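PDB 5TE9: response regulator receiver protein, which probably acts as a receiver module in two-component signalling, accepting a phosphoryl group from a partner histidine kinase. Local coordinates for residues 27-32 and 128-133. Sequence-based numbering, arbitrary orientation.
Sequences PTDVMI and TKPVDF
I32 and P130 make the apolar part of this contact. I32 lies one turn along the helix from D29, with CG1 anti to its carbonyl carbon (chi1 -71°) and CD1 carried onward by a chi2 near anti (160°); CD1 rests against the proline ring, 3.7 Å from P130 CB and slightly farther from P130 CG. The other branch of I32 reaches farther down the loop: CG2 packs 3.9 Å from D132 CA and equally near D132 CB.

D29 contributes carboxylate-to-carbon contacts. Its OD1 sits 3.4 Å from P130 CB, while OD2 turns to the lysine chain, 3.6 Å from K129 CD. The D29 and K129 side chains cross at about a right angle, and no direct hydrogen bond links the two segments. K129 and P130 are joined by a cis peptide bond. This Lys-cis-Pro pair after strand 126-128, the last of the parallel sheet with order 2-1-3-4-5, is a hallmark of CheY-like receiver domains. K129 NZ is modelled in a salt bridge with D77, the predicted phosphorylation site, which carries no phosphoryl group here, though the position of NZ is less certain. The contact lies where the start of helix 27-39 meets the loop that carries K129, beside the probable phosphorylation site.

A single water joins the backbones: it donates to D29 O at 3.0 Å and accepts from V131 N at 2.9 Å, bridging helix and loop where their main chains have no direct bond. The carbonyl O of V131 takes a hydrogen bond from T33 OG1, a direct tie to the residue that follows I32 in the helix. D132 ends the loop as the N-cap of helix 133-142; CG stands between the backbone N and the carbonyl carbon (chi1 75°), and OD2 accepts from R135 N.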
loop_
_atom_site.group_PDB
_atom_site.type_symbol
_atom_site.label_atom_id
_atom_site.label_comp_id
_atom_site.label_asym_id
_atom_site.label_seq_id
_atom_site.Cartn_x
_atom_site.Cartn_y
_atom_site.Cartn_z
ATOM N N PRO A 27 -4.332 -24.098 3.602
ATOM C CA PRO A 27 -4.516 -23.661 2.214
ATOM C C PRO A 27 -5.569 -22.580 2.061
ATOM O O PRO A 27 -5.418 -21.713 1.199
ATOM C CB PRO A 27 -4.928 -24.953 1.491
ATOM C CG PRO A 27 -5.502 -25.832 2.569
ATOM C CD PRO A 27 -4.707 -25.512 3.797
ATOM N N THR A 28 -6.643 -22.631 2.845
ATOM C CA THR A 28 -7.609 -21.542 2.868
ATOM C C THR A 28 -6.941 -20.224 3.239
ATOM O O THR A 28 -7.168 -19.196 2.589
ATOM C CB THR A 28 -8.720 -21.861 3.862
ATOM O OG1 THR A 28 -9.559 -22.892 3.329
ATOM C CG2 THR A 28 -9.541 -20.612 4.150
ATOM N N ASP A 29 -6.105 -20.238 4.282
ATOM C CA ASP A 29 -5.463 -19.012 4.747
ATOM C C ASP A 29 -4.381 -18.545 3.783
ATOM O O ASP A 29 -4.208 -17.333 3.589
ATOM C CB ASP A 29 -4.899 -19.210 6.153
ATOM C CG ASP A 29 -5.988 -19.293 7.203
ATOM O OD1 ASP A 29 -6.981 -18.544 7.082
ATOM O OD2 ASP A 29 -5.859 -20.106 8.140
ATOM N N VAL A 30 -3.652 -19.481 3.157
ATOM C CA VAL A 30 -2.719 -19.081 2.101
ATOM C C VAL A 30 -3.477 -18.436 0.947
ATOM O O VAL A 30 -3.012 -17.462 0.338
ATOM C CB VAL A 30 -1.884 -20.282 1.623
ATOM C CG1 VAL A 30 -1.266 -19.994 0.262
ATOM C CG2 VAL A 30 -0.802 -20.608 2.631
ATOM N N MET A 31 -4.667 -18.962 0.643
ATOM C CA MET A 31 -5.476 -18.420 -0.442
ATOM C C MET A 31 -5.872 -16.971 -0.164
ATOM O O MET A 31 -5.817 -16.126 -1.059
ATOM C CB MET A 31 -6.710 -19.300 -0.647
ATOM C CG MET A 31 -7.015 -19.607 -2.104
ATOM S SD MET A 31 -5.512 -19.726 -3.091
ATOM C CE MET A 31 -5.959 -18.674 -4.477
ATOM N N ILE A 32 -6.245 -16.669 1.082
ATOM C CA ILE A 32 -6.644 -15.315 1.463
ATOM C C ILE A 32 -5.513 -14.319 1.226
ATOM O O ILE A 32 -5.734 -13.213 0.714
ATOM C CB ILE A 32 -7.111 -15.306 2.929
ATOM C CG1 ILE A 32 -8.452 -16.032 3.045
ATOM C CG2 ILE A 32 -7.170 -13.880 3.479
ATOM C CD1 ILE A 32 -8.761 -16.507 4.438
ATOM N N THR A 128 -3.123 -11.465 14.158
ATOM C CA THR A 128 -4.057 -12.565 14.074
ATOM C C THR A 128 -4.247 -12.962 12.620
ATOM O O THR A 128 -4.234 -12.120 11.719
ATOM C CB THR A 128 -5.371 -12.158 14.712
ATOM O OG1 THR A 128 -5.076 -11.594 15.995
ATOM C CG2 THR A 128 -6.272 -13.358 14.902
ATOM N N LYS A 129 -4.360 -14.236 12.388
ATOM C CA LYS A 129 -4.596 -14.645 11.024
ATOM C C LYS A 129 -6.097 -14.722 10.775
ATOM O O LYS A 129 -6.889 -14.787 11.720
ATOM C CB LYS A 129 -3.906 -15.981 10.766
ATOM C CG LYS A 129 -4.691 -17.155 11.190
ATOM C CD LYS A 129 -4.024 -18.421 10.717
ATOM C CE LYS A 129 -3.119 -18.984 11.787
ATOM N NZ LYS A 129 -2.935 -20.447 11.610
ATOM N N PRO A 130 -6.539 -14.703 9.508
ATOM C CA PRO A 130 -5.751 -14.741 8.275
ATOM C C PRO A 130 -5.190 -13.392 7.919
ATOM O O PRO A 130 -5.642 -12.384 8.424
ATOM C CB PRO A 130 -6.759 -15.199 7.233
ATOM C CG PRO A 130 -8.031 -14.610 7.710
ATOM C CD PRO A 130 -7.981 -14.624 9.222
ATOM N N VAL A 131 -4.201 -13.398 7.039
ATOM C CA VAL A 131 -3.547 -12.170 6.612
ATOM C C VAL A 131 -4.219 -11.756 5.311
ATOM O O VAL A 131 -3.748 -12.029 4.208
ATOM C CB VAL A 131 -2.042 -12.350 6.459
ATOM C CG1 VAL A 131 -1.424 -11.068 5.862
ATOM C CG2 VAL A 131 -1.443 -12.685 7.806
ATOM N N ASP A 132 -5.347 -11.064 5.446
ATOM C CA ASP A 132 -5.913 -10.317 4.337
ATOM C C ASP A 132 -5.160 -8.996 4.195
ATOM O O ASP A 132 -4.190 -8.729 4.902
ATOM C CB ASP A 132 -7.408 -10.104 4.559
ATOM C CG ASP A 132 -7.684 -9.049 5.588
ATOM O OD1 ASP A 132 -8.661 -8.289 5.411
ATOM O OD2 ASP A 132 -6.893 -8.959 6.552
ATOM N N PHE A 133 -5.608 -8.146 3.273
ATOM C CA PHE A 133 -4.859 -6.927 2.982
ATOM C C PHE A 133 -4.873 -5.973 4.169
ATOM O O PHE A 133 -3.866 -5.323 4.456
ATOM C CB PHE A 133 -5.411 -6.243 1.729
ATOM C CG PHE A 133 -4.636 -5.021 1.310
ATOM C CD1 PHE A 133 -3.350 -5.143 0.801
ATOM C CD2 PHE A 133 -5.195 -3.765 1.410
ATOM C CE1 PHE A 133 -2.635 -4.032 0.398
ATOM C CE2 PHE A 133 -4.486 -2.632 1.017
ATOM C CZ PHE A 133 -3.202 -2.773 0.507
HETATM O O HOH W 1 -2.943 -15.751 5.857
#